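Long-range contacts in putative peptidase (Chlamydophila abortus, PDB 3CE2), which probably acts as a zinc-dependent oligopeptidase of the M3B family that degrades small bioactive peptides: residues P425-E430 with D573-I578; I155-I160 with A270-N275; L546-K551 with S582-G587. All coordinates share one frame; numbering follows the deposited sequence.

Contact 1 of 3, residues P425-E430 with D573-I578. With ZN (zinc ion), chain D.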
loop_
_atom_site.group_PDB
_atom_site.type_symbol
_atom_site.label_atom_id
_atom_site.label_comp_id
_atom_site.label_asym_id
_atom_site.label_seq_id
_atom_site.Cartn_x
_atom_site.Cartn_y
_atom_site.Cartn_z
ATOM N N PRO A 425 -1.291 -7.527 7.837
ATOM C CA PRO A 425 -1.269 -6.074 8.020
ATOM C C PRO A 425 -0.817 -5.354 6.744
ATOM O O PRO A 425 -0.385 -6.006 5.778
ATOM C CB PRO A 425 -0.233 -5.880 9.131
ATOM C CG PRO A 425 0.753 -6.979 8.903
ATOM C CD PRO A 425 -0.098 -8.172 8.407
ATOM N N ILE A 426 -0.920 -4.022 6.753
ATOM C CA ILE A 426 -0.625 -3.195 5.571
ATOM C C ILE A 426 0.815 -3.404 5.110
ATOM O O ILE A 426 1.093 -3.518 3.921
ATOM C CB ILE A 426 -0.857 -1.695 5.853
ATOM C CG1 ILE A 426 -2.328 -1.420 6.207
ATOM C CG2 ILE A 426 -0.409 -0.841 4.659
ATOM C CD1 ILE A 426 -3.284 -1.350 4.994
ATOM N N PHE A 427 1.721 -3.460 6.077
ATOM C CA PHE A 427 3.108 -3.757 5.823
ATOM C C PHE A 427 3.299 -4.948 4.865
ATOM O O PHE A 427 4.302 -5.040 4.201
ATOM C CB PHE A 427 3.801 -4.034 7.165
ATOM C CG PHE A 427 5.281 -4.247 7.059
ATOM C CD1 PHE A 427 6.166 -3.247 7.429
ATOM C CD2 PHE A 427 5.793 -5.444 6.580
ATOM C CE1 PHE A 427 7.528 -3.436 7.322
ATOM C CE2 PHE A 427 7.144 -5.624 6.467
ATOM C CZ PHE A 427 8.016 -4.614 6.840
ATOM N N LEU A 428 2.356 -5.878 4.793
ATOM C CA LEU A 428 2.557 -7.040 3.917
ATOM C C LEU A 428 1.620 -7.050 2.718
ATOM O O LEU A 428 1.674 -7.952 1.897
ATOM C CB LEU A 428 2.369 -8.357 4.679
ATOM C CG LEU A 428 3.231 -8.778 5.870
ATOM C CD1 LEU A 428 2.688 -10.100 6.409
ATOM C CD2 LEU A 428 4.712 -8.925 5.471
ATOM N N ALA A 429 0.757 -6.050 2.611
ATOM C CA ALA A 429 -0.322 -6.096 1.613
ATOM C C ALA A 429 0.091 -5.831 0.177
ATOM O O ALA A 429 -0.715 -5.979 -0.731
ATOM C CB ALA A 429 -1.453 -5.144 2.009
ATOM N N GLU A 430 1.316 -5.401 -0.055
ATOM C CA GLU A 430 1.699 -5.126 -1.432
ATOM C C GLU A 430 2.599 -6.213 -2.047
ATOM O O GLU A 430 2.844 -6.217 -3.251
ATOM C CB GLU A 430 2.297 -3.707 -1.579
ATOM C CG GLU A 430 1.263 -2.580 -1.868
ATOM C CD GLU A 430 0.481 -2.748 -3.202
ATOM O OE1 GLU A 430 1.084 -2.757 -4.307
ATOM O OE2 GLU A 430 -0.758 -2.848 -3.155
ATOM N N ASP A 573 1.087 -13.179 13.164
ATOM C CA ASP A 573 2.210 -12.784 13.968
ATOM C C ASP A 573 2.640 -11.416 13.460
ATOM O O ASP A 573 2.091 -10.924 12.478
ATOM C CB ASP A 573 3.323 -13.804 13.773
ATOM C CG ASP A 573 4.278 -13.892 14.960
ATOM O OD1 ASP A 573 4.279 -13.017 15.861
ATOM O OD2 ASP A 573 5.056 -14.866 14.980
ATOM N N PHE A 574 3.613 -10.802 14.120
ATOM C CA PHE A 574 4.238 -9.591 13.607
ATOM C C PHE A 574 4.785 -9.835 12.219
ATOM O O PHE A 574 5.299 -10.913 11.930
ATOM C CB PHE A 574 5.346 -9.127 14.553
ATOM C CG PHE A 574 4.827 -8.710 15.900
ATOM C CD1 PHE A 574 3.971 -7.606 16.018
ATOM C CD2 PHE A 574 5.126 -9.451 17.041
ATOM C CE1 PHE A 574 3.457 -7.235 17.249
ATOM C CE2 PHE A 574 4.613 -9.067 18.281
ATOM C CZ PHE A 574 3.779 -7.972 18.382
ATOM N N PRO A 575 4.673 -8.834 11.348
ATOM C CA PRO A 575 5.052 -9.018 9.929
ATOM C C PRO A 575 6.475 -9.537 9.684
ATOM O O PRO A 575 6.673 -10.365 8.793
ATOM C CB PRO A 575 4.877 -7.624 9.318
ATOM C CG PRO A 575 4.750 -6.656 10.513
ATOM C CD PRO A 575 4.187 -7.471 11.646
ATOM N N LEU A 576 7.464 -9.069 10.443
ATOM C CA LEU A 576 8.823 -9.579 10.205
ATOM C C LEU A 576 8.934 -11.040 10.611
ATOM O O LEU A 576 9.641 -11.822 9.956
ATOM C CB LEU A 576 9.902 -8.749 10.903
ATOM C CG LEU A 576 10.027 -7.268 10.512
ATOM C CD1 LEU A 576 11.151 -6.623 11.289
ATOM C CD2 LEU A 576 10.161 -7.017 8.988
ATOM N N GLU A 577 8.246 -11.406 11.689
ATOM C CA GLU A 577 8.203 -12.797 12.122
ATOM C C GLU A 577 7.555 -13.686 11.071
ATOM O O GLU A 577 8.089 -14.749 10.751
ATOM C CB GLU A 577 7.519 -12.943 13.474
ATOM C CG GLU A 577 8.376 -12.382 14.590
ATOM C CD GLU A 577 9.757 -13.049 14.609
ATOM O OE1 GLU A 577 9.806 -14.308 14.570
ATOM O OE2 GLU A 577 10.789 -12.322 14.635
ATOM N N ILE A 578 6.433 -13.239 10.508
ATOM C CA ILE A 578 5.790 -13.987 9.433
ATOM C C ILE A 578 6.770 -14.203 8.288
ATOM O O ILE A 578 6.849 -15.271 7.690
ATOM C CB ILE A 578 4.588 -13.247 8.870
ATOM C CG1 ILE A 578 3.397 -13.386 9.814
ATOM C CG2 ILE A 578 4.233 -13.802 7.493
ATOM C CD1 ILE A 578 2.166 -12.534 9.374
HETATM ZN ZN ZN D . -2.575 -3.310 -4.781
#
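Pro575 sits at the centre of a wholly apolar contact, its CB touching three side chains of the loop 425-430. Phe427 comes closest: CD2 of its ring lies 3.6 Å from Pro575 CB, the two side chains crossing at about a right angle. CG of Phe427 is anti to its backbone N (chi1 -175°), which directs the side chain toward helix 575-581. Farther round the same ring, Phe427 CZ meets the branch tip CD2 of Leu576 at 3.9 Å. Leu428 takes the neighbouring place, with its CG 4.0 Å from Pro575 CB and its CD1 3.9 Å from CD1 of Ile578. Pro425 adds a looser touch, CG to Pro575 CB at 4.2 Å. No hydrogen bond joins the two segments, and the contact is made by apolar side chains.

Polar interactions serve each side separately. Phe574 is the N-cap of the helix that Pro575 begins, and its carbonyl O accepts from Ile578 N in the first helical turn. Its own N-H is bonded to Asp573 OD1 (2.9 Å), while the other carboxylate oxygen of Asp573 makes a salt bridge with Lys581. On the loop side, Leu428 N bonds back to Pro425 O.

Metal coordination marks the far end of the loop. Glu430 binds a zinc ion through OE2 at 2.5 Å, and OE1 stays at 3.7 Å. His402 and His406, the histidines of an HExxH motif, bind the same ion, the ligand set expected for an M3 metallopeptidase.

The loop follows helix 394-416, which carries both histidines, and leads into helix 431-447. Phe427 also packs on Tyr536, Gln537 and Thr540 of helix 536-553, whereas Leu428 and Ile578 share Phe566 of helix 559-567.

Contact 2 of 3, residues I155-I160 with A270-N275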
loop_
_atom_site.group_PDB
_atom_site.type_symbol
_atom_site.label_atom_id
_atom_site.label_comp_id
_atom_site.label_asym_id
_atom_site.label_seq_id
_atom_site.Cartn_x
_atom_site.Cartn_y
_atom_site.Cartn_z
ATOM N N ILE A 155 -2.311 -5.597 21.661
ATOM C CA ILE A 155 -2.958 -4.579 22.460
ATOM C C ILE A 155 -2.243 -4.250 23.761
ATOM O O ILE A 155 -2.136 -3.090 24.126
ATOM C CB ILE A 155 -4.371 -4.943 22.767
ATOM C CG1 ILE A 155 -5.189 -4.918 21.457
ATOM C CG2 ILE A 155 -4.901 -3.985 23.835
ATOM C CD1 ILE A 155 -6.612 -5.499 21.588
ATOM N N PHE A 156 -1.758 -5.265 24.465
ATOM C CA PHE A 156 -1.046 -5.065 25.739
ATOM C C PHE A 156 0.327 -4.407 25.555
ATOM O O PHE A 156 0.859 -3.815 26.479
ATOM C CB PHE A 156 -0.857 -6.394 26.492
ATOM C CG PHE A 156 -2.145 -7.068 26.945
ATOM C CD1 PHE A 156 -3.160 -6.352 27.557
ATOM C CD2 PHE A 156 -2.307 -8.435 26.799
ATOM C CE1 PHE A 156 -4.334 -6.982 27.995
ATOM C CE2 PHE A 156 -3.471 -9.062 27.222
ATOM C CZ PHE A 156 -4.489 -8.319 27.829
ATOM N N ARG A 157 0.912 -4.514 24.372
ATOM C CA ARG A 157 2.206 -3.884 24.151
ATOM C C ARG A 157 2.122 -2.365 24.286
ATOM O O ARG A 157 3.141 -1.684 24.428
ATOM C CB ARG A 157 2.770 -4.268 22.766
ATOM C CG ARG A 157 3.621 -5.527 22.825
ATOM C CD ARG A 157 4.032 -6.056 21.448
ATOM N NE ARG A 157 5.218 -5.382 20.930
ATOM C CZ ARG A 157 5.175 -4.390 20.054
ATOM N NH1 ARG A 157 3.989 -3.979 19.577
ATOM N NH2 ARG A 157 6.312 -3.831 19.659
ATOM N N LEU A 158 0.906 -1.838 24.231
ATOM C CA LEU A 158 0.701 -0.391 24.225
ATOM C C LEU A 158 0.659 0.202 25.632
ATOM O O LEU A 158 0.701 1.415 25.813
ATOM C CB LEU A 158 -0.569 -0.023 23.434
ATOM C CG LEU A 158 -0.411 -0.227 21.913
ATOM C CD1 LEU A 158 -1.694 0.024 21.110
ATOM C CD2 LEU A 158 0.751 0.594 21.395
ATOM N N SER A 159 0.579 -0.671 26.623
ATOM C CA SER A 159 0.510 -0.267 28.021
ATOM C C SER A 159 1.707 0.603 28.420
ATOM O O SER A 159 1.540 1.621 29.080
ATOM C CB SER A 159 0.477 -1.517 28.904
ATOM O OG SER A 159 1.680 -2.270 28.722
ATOM N N ILE A 160 2.911 0.207 28.030
ATOM C CA ILE A 160 4.091 0.957 28.436
ATOM C C ILE A 160 4.251 2.332 27.749
ATOM O O ILE A 160 5.189 3.077 28.042
ATOM C CB ILE A 160 5.365 0.112 28.243
ATOM C CG1 ILE A 160 5.576 -0.235 26.765
ATOM C CG2 ILE A 160 5.267 -1.172 29.053
ATOM C CD1 ILE A 160 6.978 -0.818 26.469
ATOM N N ALA A 270 6.531 5.297 15.429
ATOM C CA ALA A 270 5.873 4.763 14.242
ATOM C C ALA A 270 6.119 3.273 14.010
ATOM O O ALA A 270 5.295 2.594 13.417
ATOM C CB ALA A 270 6.306 5.561 13.017
ATOM N N LEU A 271 7.256 2.766 14.460
ATOM C CA LEU A 271 7.641 1.389 14.156
ATOM C C LEU A 271 7.125 0.398 15.184
ATOM O O LEU A 271 7.206 -0.820 14.995
ATOM C CB LEU A 271 9.165 1.265 14.079
ATOM C CG LEU A 271 9.899 1.937 12.925
ATOM C CD1 LEU A 271 11.273 1.346 12.829
ATOM C CD2 LEU A 271 9.185 1.743 11.623
ATOM N N TYR A 272 6.583 0.915 16.269
ATOM C CA TYR A 272 6.239 0.080 17.408
ATOM C C TYR A 272 5.053 -0.832 17.135
ATOM O O TYR A 272 5.090 -2.026 17.436
ATOM C CB TYR A 272 5.967 0.957 18.635
ATOM C CG TYR A 272 5.861 0.185 19.925
ATOM C CD1 TYR A 272 6.993 -0.392 20.520
ATOM C CD2 TYR A 272 4.627 0.013 20.545
ATOM C CE1 TYR A 272 6.888 -1.111 21.707
ATOM C CE2 TYR A 272 4.513 -0.680 21.735
ATOM C CZ TYR A 272 5.636 -1.246 22.316
ATOM O OH TYR A 272 5.478 -1.934 23.510
ATOM N N HIS A 273 3.995 -0.258 16.583
ATOM C CA HIS A 273 2.799 -1.008 16.289
ATOM C C HIS A 273 3.162 -2.351 15.647
ATOM O O HIS A 273 2.743 -3.414 16.101
ATOM C CB HIS A 273 1.882 -0.183 15.373
ATOM C CG HIS A 273 0.621 -0.896 14.976
ATOM N ND1 HIS A 273 -0.187 -1.553 15.889
ATOM C CD2 HIS A 273 0.027 -1.054 13.766
ATOM C CE1 HIS A 273 -1.215 -2.091 15.256
ATOM N NE2 HIS A 273 -1.112 -1.800 13.969
ATOM N N ASN A 274 3.957 -2.296 14.593
ATOM C CA ASN A 274 4.357 -3.489 13.864
ATOM C C ASN A 274 5.582 -4.159 14.447
ATOM O O ASN A 274 6.106 -5.114 13.870
ATOM C CB ASN A 274 4.665 -3.119 12.428
ATOM C CG ASN A 274 3.436 -3.050 11.582
ATOM O OD1 ASN A 274 3.367 -2.251 10.645
ATOM N ND2 ASN A 274 2.450 -3.901 11.889
ATOM N N ASN A 275 6.051 -3.635 15.574
ATOM C CA ASN A 275 7.215 -4.186 16.230
ATOM C C ASN A 275 8.461 -4.254 15.339
ATOM O O ASN A 275 9.144 -5.275 15.292
ATOM C CB ASN A 275 6.907 -5.579 16.723
ATOM C CG ASN A 275 7.913 -6.041 17.720
ATOM O OD1 ASN A 275 8.663 -5.225 18.251
ATOM N ND2 ASN A 275 7.959 -7.342 17.980
#
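Arg157 and Tyr272 form the compact part of this contact, gripping each other by both side chain and backbone. The guanidinium lies flat on the Tyr272 ring in a cation-pi stack, with CZ of Arg157 4.0 Å from the ring centroid and the planes 21° apart. NH1 and NH2 of Arg157 both donate end-on to Tyr272 O, each at 3.1 Å, which fixes the rotation of the group over the ring. In return, Tyr272 OH donates to Arg157 O at 2.5 Å. Asn275 CB covers the opposite face of the guanidinium. Tyr272 O also accepts from Asn275 N, within the Schellman motif that ends helix 266-271, so this carbonyl accepts from three donors, two of them on the arginine.

The periphery is looser. Leu158 CD2 meets the ring edge at Tyr272 CE2 (4.0 Å), and the exposed Ile160 only brushes the phenol end, CD1 to Tyr272 OH at 3.5 Å. His273, also exposed, has its side chain leaving the backbone away from the other segment.

At the end of helix 149-156, Phe156 packs on helices 124-129 and 133-141. Across the contact, Leu271 and Asn274 lean on Tyr536 and Gln537 of helix 536-553.

Contact 3 of 3, residues L546-K551 with S582-G587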
loop_
_atom_site.group_PDB
_atom_site.type_symbol
_atom_site.label_atom_id
_atom_site.label_comp_id
_atom_site.label_asym_id
_atom_site.label_seq_id
_atom_site.Cartn_x
_atom_site.Cartn_y
_atom_site.Cartn_z
ATOM N N LEU A 546 10.567 -9.248 -4.537
ATOM C CA LEU A 546 11.660 -9.578 -5.422
ATOM C C LEU A 546 12.516 -10.725 -4.884
ATOM O O LEU A 546 12.970 -11.579 -5.644
ATOM C CB LEU A 546 12.513 -8.344 -5.672
ATOM C CG LEU A 546 11.839 -7.285 -6.530
ATOM C CD1 LEU A 546 12.830 -6.214 -6.781
ATOM C CD2 LEU A 546 11.358 -7.863 -7.840
ATOM N N CYS A 547 12.717 -10.744 -3.575
ATOM C CA CYS A 547 13.418 -11.835 -2.911
ATOM C C CYS A 547 12.706 -13.157 -3.095
ATOM O O CYS A 547 13.268 -14.101 -3.635
ATOM C CB CYS A 547 13.550 -11.539 -1.424
ATOM S SG CYS A 547 14.401 -12.822 -0.474
ATOM N N PHE A 548 11.463 -13.232 -2.647
ATOM C CA PHE A 548 10.633 -14.421 -2.858
ATOM C C PHE A 548 10.664 -14.871 -4.296
ATOM O O PHE A 548 10.859 -16.047 -4.597
ATOM C CB PHE A 548 9.205 -14.101 -2.499
ATOM C CG PHE A 548 8.885 -14.323 -1.067
ATOM C CD1 PHE A 548 9.217 -15.520 -0.454
ATOM C CD2 PHE A 548 8.215 -13.368 -0.344
ATOM C CE1 PHE A 548 8.904 -15.739 0.866
ATOM C CE2 PHE A 548 7.890 -13.578 0.969
ATOM C CZ PHE A 548 8.241 -14.752 1.579
ATOM N N LEU A 549 10.491 -13.920 -5.194
ATOM C CA LEU A 549 10.447 -14.239 -6.623
ATOM C C LEU A 549 11.764 -14.820 -7.158
ATOM O O LEU A 549 11.769 -15.820 -7.888
ATOM C CB LEU A 549 10.015 -13.005 -7.432
ATOM C CG LEU A 549 9.944 -13.245 -8.928
ATOM C CD1 LEU A 549 9.023 -14.419 -9.252
ATOM C CD2 LEU A 549 9.515 -11.979 -9.652
ATOM N N GLU A 550 12.880 -14.197 -6.790
ATOM C CA GLU A 550 14.192 -14.645 -7.251
ATOM C C GLU A 550 14.465 -16.092 -6.815
ATOM O O GLU A 550 14.886 -16.918 -7.621
ATOM C CB GLU A 550 15.272 -13.704 -6.731
ATOM C CG GLU A 550 16.708 -14.080 -7.124
ATOM C CD GLU A 550 17.069 -13.682 -8.550
ATOM O OE1 GLU A 550 16.159 -13.327 -9.343
ATOM O OE2 GLU A 550 18.276 -13.720 -8.872
ATOM N N LYS A 551 14.198 -16.399 -5.549
ATOM C CA LYS A 551 14.332 -17.755 -5.057
ATOM C C LYS A 551 13.470 -18.716 -5.865
ATOM O O LYS A 551 13.895 -19.827 -6.177
ATOM C CB LYS A 551 13.955 -17.835 -3.580
ATOM C CG LYS A 551 14.899 -17.093 -2.655
ATOM C CD LYS A 551 14.484 -17.193 -1.168
ATOM C CE LYS A 551 15.677 -16.805 -0.291
ATOM N NZ LYS A 551 15.306 -16.141 0.990
ATOM N N SER A 582 9.044 -17.622 6.848
ATOM C CA SER A 582 9.025 -17.918 5.411
ATOM C C SER A 582 10.379 -17.800 4.713
ATOM O O SER A 582 10.443 -17.802 3.480
ATOM C CB SER A 582 8.040 -16.997 4.705
ATOM O OG SER A 582 6.733 -17.181 5.200
ATOM N N GLY A 583 11.454 -17.682 5.495
ATOM C CA GLY A 583 12.827 -17.648 4.956
ATOM C C GLY A 583 13.383 -16.281 4.598
ATOM O O GLY A 583 14.480 -16.190 4.061
ATOM N N LEU A 584 12.628 -15.214 4.867
ATOM C CA LEU A 584 13.116 -13.857 4.648
ATOM C C LEU A 584 13.454 -13.220 5.973
ATOM O O LEU A 584 12.572 -12.879 6.733
ATOM C CB LEU A 584 12.069 -13.001 3.946
ATOM C CG LEU A 584 12.248 -12.957 2.435
ATOM C CD1 LEU A 584 12.314 -14.384 1.889
ATOM C CD2 LEU A 584 11.141 -12.175 1.765
ATOM N N ASP A 585 14.728 -13.051 6.267
ATOM C CA ASP A 585 15.069 -12.407 7.508
ATOM C C ASP A 585 15.467 -10.951 7.269
ATOM O O ASP A 585 16.629 -10.650 6.958
ATOM C CB ASP A 585 16.181 -13.176 8.209
ATOM C CG ASP A 585 16.422 -12.691 9.627
ATOM O OD1 ASP A 585 16.045 -11.539 9.961
ATOM O OD2 ASP A 585 17.007 -13.477 10.404
ATOM N N MET A 586 14.494 -10.054 7.407
ATOM C CA MET A 586 14.716 -8.636 7.148
ATOM C C MET A 586 15.669 -8.073 8.184
ATOM O O MET A 586 16.171 -6.972 8.033
ATOM C CB MET A 586 13.404 -7.853 7.179
ATOM C CG MET A 586 12.283 -8.439 6.338
ATOM S SD MET A 586 12.630 -8.413 4.563
ATOM C CE MET A 586 12.608 -6.646 4.213
ATOM N N GLY A 587 15.912 -8.827 9.248
ATOM C CA GLY A 587 16.910 -8.433 10.235
ATOM C C GLY A 587 18.314 -8.597 9.665
ATOM O O GLY A 587 19.299 -8.151 10.256
#
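Ser582 meets the rim of the Phe548 ring, its CB lying in the ring plane 3.9 Å from CZ. The carbonyl O of Ser582 comes near the same edge, 3.7 Å from Phe548 CE1. The hydroxyl of Ser582 takes no part across the contact, being bonded to the carbonyl O of Ile578 in the last turn of the preceding helix 575-581.

Gly583 follows with positive phi (90°), as the C-prime residue of a Schellman motif: Leu584 N bonds to Leu579 O and Gly583 N to Lys580 O, closing helix 575-581. The turn presents Gly583 O to Lys551, whose NZ makes a weak hydrogen bond to it at 3.2 Å. The lysine chain runs out from helix 536-553 and bends only at its last torsion (chi4 148°), which places NZ.

Leu584, the next residue, has the largest share of the contact. Its CD2 sits over a face of Phe548 in a CH-pi interaction, 3.8 Å from the ring centroid and 19° off the normal. The other methyl, CD1, turns to Cys547 SG (3.5 Å) and also lies 3.6 Å from Lys551 NZ, so this leucine touches residues one turn apart on the opposing helix, the lysine only by its tip. Phe548 itself is further enclosed by Tyr563, Phe566 and Leu579, with Leu435 of helix 431-447 also against it.

Beyond Leu584 the loop makes no further contact with 546-551. Asp585 OD1 accepts from Gly587 N at 2.8 Å in an Asx turn, and Met586 folds back onto Leu576 and Leu579 of helix 575-581, just ahead of helix 590-607.

In the fold
Contacts 1 and 3 are buried, whereas contact 2 lies at the surface, away from the metal sites. Helix 575-581 ties the buried pair together: contact 1 packs its start against the zinc-binding loop, contact 3 packs the loop that follows it against helix 536-553, and Leu576 touches Met586 between them. Phe574 joins contact 1 to contact 2 by packing on Arg157 and Asn275; contacts 2 and 3 do not touch. The chemistry follows this placing. Contact 1 is purely apolar across its interface and contact 3 nearly so, with one weak lysine bond, while contact 2 relies on a stacked guanidinium and hydrogen bonds to backbone carbonyls.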